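PDB 4CZW: Pab-dependent poly(a)-specific ribonuclease subunit PAN2 from Neurospora crassa, which forms the catalytic subunit of the PAN2-PAN3 deadenylation complex, whose metal-dependent exonuclease domain shortens the poly(A) tails of mRNA to release 5'-AMP. Local coordinates for residues Q553-R556 against V557-I560. Numbering follows the deposited sequence.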
ATOM      1  N   GLN A 553      14.314  12.599   7.370  1.00 44.68           N
ATOM      2  CA  GLN A 553      14.366  11.589   8.419  1.00 49.10           C
ATOM      3  C   GLN A 553      13.010  11.459   9.105  1.00 47.77           C
ATOM      4  O   GLN A 553      12.585  10.359   9.460  1.00 46.94           O
ATOM      5  CB  GLN A 553      15.451  11.930   9.441  1.00 44.13           C
ATOM      6  CG  GLN A 553      15.706  10.842  10.470  1.00 76.73           C
ATOM      7  CD  GLN A 553      16.844  11.184  11.412  1.00 96.96           C
ATOM      8  OE1 GLN A 553      17.366  12.300  11.395  1.00109.83           O
ATOM      9  NE2 GLN A 553      17.237  10.223  12.239  1.00 71.01           N
ATOM     10  N   ASP A 554      12.337  12.591   9.286  1.00 43.82           N
ATOM     11  CA  ASP A 554      11.008  12.608   9.886  1.00 41.75           C
ATOM     12  C   ASP A 554      10.012  11.845   9.023  1.00 43.31           C
ATOM     13  O   ASP A 554       9.355  10.917   9.494  1.00 47.32           O
ATOM     14  CB  ASP A 554      10.528  14.047  10.092  1.00 49.04           C
ATOM     15  CG  ASP A 554      11.381  14.812  11.085  1.00 48.51           C
ATOM     16  OD1 ASP A 554      12.417  15.375  10.673  1.00 44.83           O
ATOM     17  OD2 ASP A 554      11.010  14.858  12.277  1.00 39.29           O
ATOM     18  N   PHE A 555       9.916  12.237   7.755  1.00 44.70           N
ATOM     19  CA  PHE A 555       8.977  11.630   6.814  1.00 42.03           C
ATOM     20  C   PHE A 555       9.177  10.123   6.675  1.00 44.83           C
ATOM     21  O   PHE A 555       8.218   9.378   6.472  1.00 47.96           O
ATOM     22  CB  PHE A 555       9.103  12.293   5.441  1.00 33.38           C
ATOM     23  CG  PHE A 555       8.624  13.715   5.409  1.00 39.26           C
ATOM     24  CD1 PHE A 555       7.659  14.155   6.299  1.00 36.51           C
ATOM     25  CD2 PHE A 555       9.137  14.612   4.487  1.00 34.67           C
ATOM     26  CE1 PHE A 555       7.214  15.464   6.271  1.00 36.75           C
ATOM     27  CE2 PHE A 555       8.698  15.921   4.453  1.00 35.52           C
ATOM     28  CZ  PHE A 555       7.734  16.347   5.346  1.00 38.07           C
ATOM     29  N   ARG A 556      10.424   9.680   6.786  1.00 37.24           N
ATOM     30  CA  ARG A 556      10.742   8.261   6.680  1.00 39.75           C
ATOM     31  C   ARG A 556      10.148   7.461   7.836  1.00 48.48           C
ATOM     32  O   ARG A 556       9.572   6.392   7.632  1.00 50.59           O
ATOM     33  CB  ARG A 556      12.255   8.059   6.622  1.00 30.56           C
ATOM     34  CG  ARG A 556      12.696   6.636   6.911  1.00 42.29           C
ATOM     35  CD  ARG A 556      14.131   6.408   6.485  1.00 38.98           C
ATOM     36  NE  ARG A 556      14.262   6.361   5.032  1.00 51.84           N
ATOM     37  CZ  ARG A 556      14.148   5.251   4.310  1.00 48.18           C
ATOM     38  NH1 ARG A 556      13.902   4.093   4.906  1.00 48.58           N
ATOM     39  NH2 ARG A 556      14.280   5.299   2.991  1.00 35.85           N
ATOM     40  N   VAL A 557      10.288   7.983   9.050  1.00 42.66           N
ATOM     41  CA  VAL A 557       9.764   7.315  10.235  1.00 45.55           C
ATOM     42  C   VAL A 557       8.252   7.514  10.336  1.00 33.74           C
ATOM     43  O   VAL A 557       7.529   6.633  10.803  1.00 39.37           O
ATOM     44  CB  VAL A 557      10.456   7.823  11.514  1.00 48.80           C
ATOM     45  CG1 VAL A 557       9.952   7.071  12.736  1.00 41.88           C
ATOM     46  CG2 VAL A 557      11.962   7.668  11.382  1.00 37.05           C
ATOM     47  N   ILE A 558       7.778   8.670   9.879  1.00 38.60           N
ATOM     48  CA  ILE A 558       6.345   8.920   9.759  1.00 38.49           C
ATOM     49  C   ILE A 558       5.755   7.967   8.717  1.00 44.18           C
ATOM     50  O   ILE A 558       4.574   7.613   8.777  1.00 45.20           O
ATOM     51  CB  ILE A 558       6.057  10.396   9.373  1.00 41.77           C
ATOM     52  CG1 ILE A 558       6.455  11.336  10.511  1.00 42.23           C
ATOM     53  CG2 ILE A 558       4.589  10.611   9.035  1.00 29.96           C
ATOM     54  CD1 ILE A 558       6.246  12.801  10.193  1.00 35.79           C
ATOM     55  N   ASN A 559       6.607   7.538   7.787  1.00 43.99           N
ATOM     56  CA  ASN A 559       6.230   6.667   6.672  1.00 45.45           C
ATOM     57  C   ASN A 559       5.251   7.379   5.743  1.00 44.56           C
ATOM     58  O   ASN A 559       4.106   6.957   5.583  1.00 41.74           O
ATOM     59  CB  ASN A 559       5.634   5.348   7.176  1.00 40.08           C
ATOM     60  CG  ASN A 559       5.654   4.251   6.126  1.00 39.11           C
ATOM     61  OD1 ASN A 559       5.315   3.103   6.410  1.00 46.00           O
ATOM     62  ND2 ASN A 559       6.067   4.594   4.911  1.00 42.80           N
ATOM     63  N   ILE A 560       5.722   8.461   5.133  1.00 40.60           N
ATOM     64  CA  ILE A 560       4.906   9.253   4.224  1.00 37.31           C
ATOM     65  C   ILE A 560       5.782   9.846   3.121  1.00 43.08           C
ATOM     66  O   ILE A 560       6.997   9.973   3.283  1.00 45.02           O
ATOM     67  CB  ILE A 560       4.162  10.380   4.976  1.00 35.62           C
ATOM     68  CG1 ILE A 560       2.946  10.859   4.180  1.00 41.02           C
ATOM     69  CG2 ILE A 560       5.106  11.531   5.300  1.00 39.83           C
ATOM     70  CD1 ILE A 560       2.110  11.883   4.909  1.00 41.18           C
TER
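Phe555 and Ile560 meet across the C-terminal end of helix 551-558, where a Schellman motif turns the chain out of the helix. Ile560 N reaches back to Phe555 O at 3.0 Å, its donor 18° from the carbonyl plane, while Asn559 N makes a weak bond to Arg556 O. Asn559 is the C' residue, with positive phi (65°), a conformation asparagine tolerates better than most side chains; the side-chain amide uses both ends, ND2 donating to His101 O and OD1 accepting from Asn104 N, both in the pseudo-protease domain. Just before the cap an ordinary i to i-4 helical bond remains: Ile558 N donates to Asp554 O at 2.8 Å, nearly in line with the C=O.

The apolar contacts bridge the same turn. Ile560 CG2 lies 3.8 Å from Phe555 CD1, the two side chains crossing obliquely. Ile558, with CG1 anti to its carbonyl carbon (chi1 -67°), extends CD1 to the edge of the Phe555 ring, 4.4 Å from Phe555 CD1. Its branched, buried side chain also packs on Tyr533 and Leu536 of helix 529-541, so an alanine here would probably open a gap between the two helices and leave that ring edge without its neighbour.

Polar ends turn elsewhere: Arg556 forms a salt bridge with Glu42, and Asp554 OD2 hydrogen-bonds to Thr446.

Asp554, by similarity a ligand of the catalytic divalent metal and close to Asp445, thus sits on a helix that apolar packing and backbone bonds are likely to hold in place within the exonuclease fold, with Thr446 steadying its carboxylate, while its capped end and Arg556 tie that helix to the pseudo-protease scaffold.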